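Side-chain contacts in DNA replication protein DnaC (Aquifex aeolicus, PDB 3ECC), which loads the replicative helicase during the initiation of DNA replication and binds adenine nucleotide together with magnesium, probably as an AAA+ family ATPase: residues Y12-K15 and Q19-A22; L41-S46 and H53-T58. All blocks are in the same frame, centred on the assembly; numbering follows the deposited sequence.

The two contacts lie in series along the chain and share one ligand, ADP: contact 1 holds the amine edge of the adenine, and contact 2 binds the alpha-phosphate and ribose through His-53. Contact 1 is partly buried and stands near the edge of the domain, where a loop folds back on the start of helix 17-31; its chemistry is mixed, a side-chain amide bonding to the loop backbone, a proline lying on the helix, and a tyrosine ring and the His-13 carbonyl at the adenine. Contact 2 is fully buried and joins a central strand to the helix after the P-loop, mainly through apolar side chains, with no hydrogen bond between the two segments. Tyr-12 packs against His-53 and Leu-54, so the contacts meet beside the adenine.

Contact 1: Y12-K15 and Q19-A22; sequences YHPK and QNRA. With ADP (adenosine-5'-diphosphate), chain B.
Tyr-12, Pro-14 and Lys-15 fold back on Gln-19 and Asn-20 in a loop-to-helix contact, where the chain entering helix 17-31 lies across its first turns and forms part of the adenine pocket. Gln-19 is the hub. Its CG is anti to the carbonyl carbon (chi1 -76°) and the chain then runs extended, which carries the amide to the loop backbone. There OE1 accepts a hydrogen bond from the backbone N of Lys-15 at 2.8 Å; the donor stands above the carbonyl plane, away from the lone pairs. The Tyr-12 side chain crosses that of Gln-19 at about a right angle, with ring and amide planes 72° apart, and its OH lies 3.1 Å from Gln-19 CG. Pro-14 rests CB on the helix backbone, 3.5 Å from Asn-20 N.

The same fold-back presents two groups to the base. His-13 O receives a hydrogen bond from ADP N6 at 3.1 Å, so a backbone carbonyl reads the exocyclic amine, a group that guanine lacks at this position. One face of the Tyr-12 ring lies against that amine, with N6 offset toward the rim. Beyond these segments, Tyr-12 meets the ring of His-53 and the side chain of Leu-54, tying the loop to helix 51-65, which follows the P-loop; Ala-22 CB against Leu-54 CD1 does the same for helix 17-31.

Contact 2: L41-S46 and H53-T58; sequences LTFVGS and HLAVAT. With ADP (adenosine-5'-diphosphate), chain B.
Leu-41 begins the face of strand 40-45 that meets helix 51-65 by setting CD1 4.1 Å from the methyl CG2 of Thr-58. Phe-43, two residues on, points the same way and carries most of the contact. With CG anti to the carbonyl carbon (chi1 -62°), its side chain crosses that of Leu-54 at about a right angle: CE1 meets Leu-54 CB at 3.9 Å, while CE2 lies 4.3 Å from Ala-55 CB. The ring's CZ approaches Thr-58 OG1, a hydroxyl already engaged, since it donates to Leu-54 O at 2.6 Å. That carbonyl also accepts from Thr-58 N, the two donors arriving on opposite faces of its plane, and the polar group is thereby satisfied within the apolar layer. Beyond Phe-43 the strand passes through Gly-45 into the P-loop (Walker A), and Ser-46 belongs to the pockets of ADP and beryllium trifluoride.

The chain returns as helix 51-65, in the strand-loop-helix unit of P-loop NTPases; the axes of residues 41-45 and 53-58 run nearly antiparallel, at 163°. Near the helix start, His-53 N donates to ADP O1A at 2.8 Å, and His-53 ND1 is hydrogen-bonded to the ribose O2' at the same distance. Without the imidazole, as with an alanine here, the ribose O2' would probably lose its hydrogen-bonding partner and the base the ring lying against it. Strand 136-141 lies beside this unit, Ile-137 and Thr-139 touching Phe-43, while helix 17-31 covers Leu-41, Leu-54 and Thr-58 through Phe-29, Ile-26 and Val-30.

Contact 1: Y12-K15 and Q19-A22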
ATOM      1  N   TYR A  12       6.618 -15.548  -8.357  1.00 64.88           N
ATOM      2  CA  TYR A  12       6.175 -15.797  -6.991  1.00 63.98           C
ATOM      3  C   TYR A  12       5.791 -17.251  -6.735  1.00 63.61           C
ATOM      4  O   TYR A  12       4.848 -17.789  -7.329  1.00 63.51           O
ATOM      5  CB  TYR A  12       5.036 -14.861  -6.582  1.00 63.71           C
ATOM      6  CG  TYR A  12       4.933 -14.707  -5.088  1.00 63.12           C
ATOM      7  CD1 TYR A  12       5.655 -13.727  -4.424  1.00 62.62           C
ATOM      8  CD2 TYR A  12       4.141 -15.564  -4.332  1.00 62.93           C
ATOM      9  CE1 TYR A  12       5.588 -13.593  -3.047  1.00 62.58           C
ATOM     10  CE2 TYR A  12       4.059 -15.431  -2.953  1.00 62.73           C
ATOM     11  CZ  TYR A  12       4.778 -14.439  -2.319  1.00 62.59           C
ATOM     12  OH  TYR A  12       4.707 -14.309  -0.951  1.00 63.24           O
ATOM     13  N   HIS A  13       6.547 -17.879  -5.843  1.00 62.95           N
ATOM     14  CA  HIS A  13       6.223 -19.196  -5.355  1.00 62.43           C
ATOM     15  C   HIS A  13       6.014 -19.103  -3.857  1.00 61.68           C
ATOM     16  O   HIS A  13       6.974 -19.022  -3.088  1.00 61.67           O
ATOM     17  CB  HIS A  13       7.332 -20.188  -5.707  1.00 62.64           C
ATOM     18  CG  HIS A  13       7.583 -20.303  -7.177  1.00 63.89           C
ATOM     19  ND1 HIS A  13       8.471 -19.489  -7.846  1.00 64.74           N
ATOM     20  CD2 HIS A  13       7.032 -21.112  -8.115  1.00 65.05           C
ATOM     21  CE1 HIS A  13       8.473 -19.803  -9.130  1.00 65.41           C
ATOM     22  NE2 HIS A  13       7.608 -20.785  -9.321  1.00 65.44           N
ATOM     23  N   PRO A  14       4.742 -19.084  -3.438  1.00 60.98           N
ATOM     24  CA  PRO A  14       4.356 -19.000  -2.036  1.00 60.43           C
ATOM     25  C   PRO A  14       5.070 -20.038  -1.191  1.00 59.97           C
ATOM     26  O   PRO A  14       5.227 -21.177  -1.621  1.00 59.94           O
ATOM     27  CB  PRO A  14       2.847 -19.283  -2.060  1.00 60.38           C
ATOM     28  CG  PRO A  14       2.505 -19.629  -3.500  1.00 60.56           C
ATOM     29  CD  PRO A  14       3.578 -19.059  -4.338  1.00 60.89           C
ATOM     30  N   LYS A  15       5.496 -19.647   0.004  1.00 59.49           N
ATOM     31  CA  LYS A  15       6.283 -20.541   0.847  1.00 59.10           C
ATOM     32  C   LYS A  15       5.512 -21.037   2.059  1.00 58.78           C
ATOM     33  O   LYS A  15       6.065 -21.756   2.899  1.00 58.87           O
ATOM     34  CB  LYS A  15       7.602 -19.886   1.269  1.00 59.25           C
ATOM     35  CG  LYS A  15       8.597 -19.726   0.121  1.00 59.85           C
ATOM     36  CD  LYS A  15      10.014 -20.110   0.538  1.00 61.61           C
ATOM     37  CE  LYS A  15      11.004 -20.003  -0.629  1.00 62.09           C
ATOM     38  NZ  LYS A  15      10.466 -20.588  -1.899  1.00 62.18           N
ATOM     39  N   GLN A  19       1.013 -17.085   2.185  1.00 55.34           N
ATOM     40  CA  GLN A  19       1.485 -16.556   0.911  1.00 54.95           C
ATOM     41  C   GLN A  19       0.666 -17.085  -0.260  1.00 54.30           C
ATOM     42  O   GLN A  19       0.547 -16.426  -1.292  1.00 53.98           O
ATOM     43  CB  GLN A  19       2.964 -16.894   0.717  1.00 55.21           C
ATOM     44  CG  GLN A  19       3.902 -16.032   1.537  1.00 56.36           C
ATOM     45  CD  GLN A  19       5.308 -16.604   1.623  1.00 57.52           C
ATOM     46  OE1 GLN A  19       5.916 -16.950   0.606  1.00 57.29           O
ATOM     47  NE2 GLN A  19       5.838 -16.691   2.846  1.00 57.37           N
ATOM     48  N   ASN A  20       0.109 -18.281  -0.093  1.00 53.96           N
ATOM     49  CA  ASN A  20      -0.699 -18.907  -1.128  1.00 53.75           C
ATOM     50  C   ASN A  20      -2.082 -18.281  -1.257  1.00 53.47           C
ATOM     51  O   ASN A  20      -2.574 -18.080  -2.363  1.00 53.53           O
ATOM     52  CB  ASN A  20      -0.827 -20.415  -0.885  1.00 53.70           C
ATOM     53  CG  ASN A  20      -1.619 -21.108  -1.979  1.00 54.22           C
ATOM     54  OD1 ASN A  20      -1.133 -21.281  -3.101  1.00 55.22           O
ATOM     55  ND2 ASN A  20      -2.853 -21.485  -1.666  1.00 53.17           N
ATOM     56  N   ARG A  21      -2.705 -17.981  -0.125  1.00 53.27           N
ATOM     57  CA  ARG A  21      -4.025 -17.360  -0.134  1.00 53.21           C
ATOM     58  C   ARG A  21      -3.952 -15.927  -0.646  1.00 52.43           C
ATOM     59  O   ARG A  21      -4.834 -15.473  -1.377  1.00 52.50           O
ATOM     60  CB  ARG A  21      -4.658 -17.403   1.257  1.00 53.55           C
ATOM     61  CG  ARG A  21      -4.917 -18.806   1.762  1.00 55.25           C
ATOM     62  CD  ARG A  21      -5.954 -18.802   2.851  1.00 58.69           C
ATOM     63  NE  ARG A  21      -5.415 -19.387   4.077  1.00 61.95           N
ATOM     64  CZ  ARG A  21      -5.005 -18.677   5.129  1.00 63.34           C
ATOM     65  NH1 ARG A  21      -5.080 -17.346   5.115  1.00 63.59           N
ATOM     66  NH2 ARG A  21      -4.518 -19.299   6.197  1.00 63.68           N
ATOM     67  N   ALA A  22      -2.890 -15.225  -0.264  1.00 51.57           N
ATOM     68  CA  ALA A  22      -2.638 -13.884  -0.763  1.00 50.87           C
ATOM     69  C   ALA A  22      -2.524 -13.885  -2.285  1.00 50.45           C
ATOM     70  O   ALA A  22      -3.113 -13.041  -2.954  1.00 50.30           O
ATOM     71  CB  ALA A  22      -1.384 -13.317  -0.137  1.00 50.72           C
TER
HETATM   72  PB  ADP B 500       8.728  -7.150   2.951  1.00 46.67           P
HETATM   73  O1B ADP B 500       8.313  -6.112   1.923  1.00 45.44           O
HETATM   74  O2B ADP B 500       7.578  -7.768   3.701  1.00 47.64           O
HETATM   75  O3B ADP B 500       9.865  -6.714   3.833  1.00 47.61           O
HETATM   76  PA  ADP B 500      10.089  -8.078   0.669  1.00 45.84           P
HETATM   77  O1A ADP B 500       9.041  -7.988  -0.413  1.00 46.05           O
HETATM   78  O2A ADP B 500      10.972  -6.841   0.626  1.00 44.34           O
HETATM   79  O3A ADP B 500       9.369  -8.333   2.096  1.00 44.87           O
HETATM   80  O5' ADP B 500      10.959  -9.424   0.520  1.00 46.41           O
HETATM   81  C5' ADP B 500      12.366  -9.470   0.737  1.00 47.74           C
HETATM   82  C4' ADP B 500      13.043 -10.141  -0.451  1.00 47.82           C
HETATM   83  O4' ADP B 500      12.577 -11.486  -0.559  1.00 48.40           O
HETATM   84  C3' ADP B 500      12.686  -9.451  -1.751  1.00 48.47           C
HETATM   85  O3' ADP B 500      13.881  -9.256  -2.491  1.00 50.72           O
HETATM   86  C2' ADP B 500      11.730 -10.396  -2.464  1.00 48.02           C
HETATM   87  O2' ADP B 500      11.988 -10.429  -3.854  1.00 49.74           O
HETATM   88  C1' ADP B 500      12.032 -11.743  -1.857  1.00 47.53           C
HETATM   89  N9  ADP B 500      10.839 -12.626  -1.743  1.00 47.16           N
HETATM   90  C8  ADP B 500       9.912 -12.616  -0.762  1.00 46.52           C
HETATM   91  N7  ADP B 500       8.976 -13.584  -0.962  1.00 45.55           N
HETATM   92  C5  ADP B 500       9.311 -14.245  -2.077  1.00 46.91           C
HETATM   93  C6  ADP B 500       8.764 -15.382  -2.867  1.00 47.16           C
HETATM   94  N6  ADP B 500       7.645 -16.047  -2.493  1.00 46.07           N
HETATM   95  N1  ADP B 500       9.425 -15.753  -3.971  1.00 47.92           N
HETATM   96  C2  ADP B 500      10.552 -15.130  -4.372  1.00 47.88           C
HETATM   97  N3  ADP B 500      11.102 -14.097  -3.707  1.00 48.03           N
HETATM   98  C4  ADP B 500      10.542 -13.620  -2.583  1.00 47.53           C

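Contact 2: L41-S46 and H53-T58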
ATOM      1  N   LEU A  41      -5.604  -3.306  -1.687  1.00 42.68           N
ATOM      2  CA  LEU A  41      -5.215  -4.371  -0.780  1.00 41.55           C
ATOM      3  C   LEU A  41      -4.278  -3.814   0.267  1.00 40.89           C
ATOM      4  O   LEU A  41      -3.557  -2.851   0.020  1.00 40.37           O
ATOM      5  CB  LEU A  41      -4.519  -5.504  -1.538  1.00 41.86           C
ATOM      6  CG  LEU A  41      -5.228  -6.091  -2.765  1.00 42.36           C
ATOM      7  CD1 LEU A  41      -4.251  -6.898  -3.609  1.00 42.11           C
ATOM      8  CD2 LEU A  41      -6.438  -6.943  -2.360  1.00 42.71           C
ATOM      9  N   THR A  42      -4.298  -4.431   1.442  1.00 40.46           N
ATOM     10  CA  THR A  42      -3.417  -4.061   2.528  1.00 39.83           C
ATOM     11  C   THR A  42      -2.615  -5.273   2.989  1.00 39.84           C
ATOM     12  O   THR A  42      -3.176  -6.277   3.423  1.00 39.77           O
ATOM     13  CB  THR A  42      -4.207  -3.478   3.705  1.00 39.91           C
ATOM     14  OG1 THR A  42      -5.033  -2.399   3.238  1.00 39.94           O
ATOM     15  CG2 THR A  42      -3.262  -2.964   4.788  1.00 39.52           C
ATOM     16  N   PHE A  43      -1.296  -5.171   2.879  1.00 39.95           N
ATOM     17  CA  PHE A  43      -0.399  -6.258   3.251  1.00 39.91           C
ATOM     18  C   PHE A  43       0.248  -5.962   4.595  1.00 40.33           C
ATOM     19  O   PHE A  43       0.943  -4.958   4.755  1.00 40.43           O
ATOM     20  CB  PHE A  43       0.698  -6.433   2.201  1.00 39.56           C
ATOM     21  CG  PHE A  43       0.188  -6.790   0.841  1.00 38.28           C
ATOM     22  CD1 PHE A  43      -0.038  -8.114   0.499  1.00 36.87           C
ATOM     23  CD2 PHE A  43      -0.047  -5.804  -0.103  1.00 37.66           C
ATOM     24  CE1 PHE A  43      -0.492  -8.450  -0.756  1.00 37.10           C
ATOM     25  CE2 PHE A  43      -0.503  -6.129  -1.371  1.00 37.69           C
ATOM     26  CZ  PHE A  43      -0.725  -7.454  -1.700  1.00 38.00           C
ATOM     27  N   VAL A  44       0.012  -6.843   5.557  1.00 40.55           N
ATOM     28  CA  VAL A  44       0.540  -6.684   6.897  1.00 40.86           C
ATOM     29  C   VAL A  44       1.471  -7.849   7.198  1.00 41.06           C
ATOM     30  O   VAL A  44       1.318  -8.927   6.634  1.00 41.21           O
ATOM     31  CB  VAL A  44      -0.604  -6.642   7.933  1.00 40.71           C
ATOM     32  CG1 VAL A  44      -0.107  -6.109   9.263  1.00 41.51           C
ATOM     33  CG2 VAL A  44      -1.736  -5.768   7.428  1.00 40.95           C
ATOM     34  N   GLY A  45       2.446  -7.628   8.074  1.00 41.23           N
ATOM     35  CA  GLY A  45       3.348  -8.697   8.489  1.00 41.59           C
ATOM     36  C   GLY A  45       4.744  -8.236   8.866  1.00 41.97           C
ATOM     37  O   GLY A  45       5.095  -7.066   8.713  1.00 42.23           O
ATOM     38  N   SER A  46       5.544  -9.176   9.350  1.00 42.30           N
ATOM     39  CA  SER A  46       6.940  -8.933   9.696  1.00 42.92           C
ATOM     40  C   SER A  46       7.829  -8.722   8.457  1.00 43.15           C
ATOM     41  O   SER A  46       7.404  -9.010   7.336  1.00 43.04           O
ATOM     42  CB  SER A  46       7.472 -10.103  10.519  1.00 42.65           C
ATOM     43  OG  SER A  46       7.014 -10.007  11.849  1.00 43.49           O
ATOM     44  N   HIS A  53       7.122  -7.268  -2.304  1.00 39.68           N
ATOM     45  CA  HIS A  53       7.193  -8.131  -3.477  1.00 40.26           C
ATOM     46  C   HIS A  53       5.817  -8.260  -4.133  1.00 40.39           C
ATOM     47  O   HIS A  53       5.667  -8.050  -5.342  1.00 40.53           O
ATOM     48  CB  HIS A  53       7.735  -9.520  -3.100  1.00 40.24           C
ATOM     49  CG  HIS A  53       8.043 -10.383  -4.282  1.00 41.10           C
ATOM     50  ND1 HIS A  53       9.323 -10.560  -4.759  1.00 42.17           N
ATOM     51  CD2 HIS A  53       7.233 -11.094  -5.102  1.00 41.40           C
ATOM     52  CE1 HIS A  53       9.291 -11.362  -5.809  1.00 42.06           C
ATOM     53  NE2 HIS A  53       8.035 -11.696  -6.041  1.00 41.02           N
ATOM     54  N   LEU A  54       4.814  -8.596  -3.327  1.00 40.58           N
ATOM     55  CA  LEU A  54       3.461  -8.824  -3.831  1.00 40.94           C
ATOM     56  C   LEU A  54       2.771  -7.539  -4.258  1.00 41.25           C
ATOM     57  O   LEU A  54       1.954  -7.555  -5.174  1.00 41.59           O
ATOM     58  CB  LEU A  54       2.609  -9.561  -2.796  1.00 40.85           C
ATOM     59  CG  LEU A  54       2.944 -11.043  -2.682  1.00 40.70           C
ATOM     60  CD1 LEU A  54       2.239 -11.674  -1.504  1.00 40.74           C
ATOM     61  CD2 LEU A  54       2.588 -11.747  -3.984  1.00 40.68           C
ATOM     62  N   ALA A  55       3.110  -6.434  -3.593  1.00 41.56           N
ATOM     63  CA  ALA A  55       2.617  -5.105  -3.962  1.00 41.69           C
ATOM     64  C   ALA A  55       3.115  -4.657  -5.340  1.00 41.88           C
ATOM     65  O   ALA A  55       2.373  -4.042  -6.100  1.00 41.59           O
ATOM     66  CB  ALA A  55       3.013  -4.088  -2.908  1.00 41.48           C
ATOM     67  N   VAL A  56       4.377  -4.954  -5.650  1.00 42.48           N
ATOM     68  CA  VAL A  56       4.940  -4.593  -6.949  1.00 43.07           C
ATOM     69  C   VAL A  56       4.392  -5.535  -8.021  1.00 43.86           C
ATOM     70  O   VAL A  56       4.060  -5.106  -9.138  1.00 43.96           O
ATOM     71  CB  VAL A  56       6.484  -4.614  -6.937  1.00 42.99           C
ATOM     72  CG1 VAL A  56       7.033  -4.312  -8.325  1.00 43.18           C
ATOM     73  CG2 VAL A  56       7.020  -3.602  -5.937  1.00 42.29           C
ATOM     74  N   ALA A  57       4.266  -6.814  -7.660  1.00 44.47           N
ATOM     75  CA  ALA A  57       3.639  -7.818  -8.523  1.00 44.71           C
ATOM     76  C   ALA A  57       2.221  -7.410  -8.916  1.00 44.98           C
ATOM     77  O   ALA A  57       1.869  -7.430 -10.101  1.00 45.48           O
ATOM     78  CB  ALA A  57       3.630  -9.181  -7.838  1.00 44.44           C
ATOM     79  N   THR A  58       1.419  -7.026  -7.922  1.00 44.95           N
ATOM     80  CA  THR A  58       0.034  -6.624  -8.156  1.00 44.92           C
ATOM     81  C   THR A  58      -0.025  -5.417  -9.089  1.00 45.58           C
ATOM     82  O   THR A  58      -0.856  -5.358  -9.994  1.00 45.41           O
ATOM     83  CB  THR A  58      -0.694  -6.300  -6.836  1.00 44.59           C
ATOM     84  OG1 THR A  58      -0.504  -7.370  -5.906  1.00 42.94           O
ATOM     85  CG2 THR A  58      -2.176  -6.118  -7.073  1.00 44.95           C
TER
HETATM   86  PB  ADP B 500       8.728  -7.150   2.951  1.00 46.67           P
HETATM   87  O1B ADP B 500       8.313  -6.112   1.923  1.00 45.44           O
HETATM   88  O2B ADP B 500       7.578  -7.768   3.701  1.00 47.64           O
HETATM   89  O3B ADP B 500       9.865  -6.714   3.833  1.00 47.61           O
HETATM   90  PA  ADP B 500      10.089  -8.078   0.669  1.00 45.84           P
HETATM   91  O1A ADP B 500       9.041  -7.988  -0.413  1.00 46.05           O
HETATM   92  O2A ADP B 500      10.972  -6.841   0.626  1.00 44.34           O
HETATM   93  O3A ADP B 500       9.369  -8.333   2.096  1.00 44.87           O
HETATM   94  O5' ADP B 500      10.959  -9.424   0.520  1.00 46.41           O
HETATM   95  C5' ADP B 500      12.366  -9.470   0.737  1.00 47.74           C
HETATM   96  C4' ADP B 500      13.043 -10.141  -0.451  1.00 47.82           C
HETATM   97  O4' ADP B 500      12.577 -11.486  -0.559  1.00 48.40           O
HETATM   98  C3' ADP B 500      12.686  -9.451  -1.751  1.00 48.47           C
HETATM   99  O3' ADP B 500      13.881  -9.256  -2.491  1.00 50.72           O
HETATM  100  C2' ADP B 500      11.730 -10.396  -2.464  1.00 48.02           C
HETATM  101  O2' ADP B 500      11.988 -10.429  -3.854  1.00 49.74           O
HETATM  102  C1' ADP B 500      12.032 -11.743  -1.857  1.00 47.53           C
HETATM  103  N9  ADP B 500      10.839 -12.626  -1.743  1.00 47.16           N
HETATM  104  C8  ADP B 500       9.912 -12.616  -0.762  1.00 46.52           C
HETATM  105  N7  ADP B 500       8.976 -13.584  -0.962  1.00 45.55           N
HETATM  106  C5  ADP B 500       9.311 -14.245  -2.077  1.00 46.91           C
HETATM  107  C6  ADP B 500       8.764 -15.382  -2.867  1.00 47.16           C
HETATM  108  N6  ADP B 500       7.645 -16.047  -2.493  1.00 46.07           N
HETATM  109  N1  ADP B 500       9.425 -15.753  -3.971  1.00 47.92           N
HETATM  110  C2  ADP B 500      10.552 -15.130  -4.372  1.00 47.88           C
HETATM  111  N3  ADP B 500      11.102 -14.097  -3.707  1.00 48.03           N
HETATM  112  C4  ADP B 500      10.542 -13.620  -2.583  1.00 47.53           C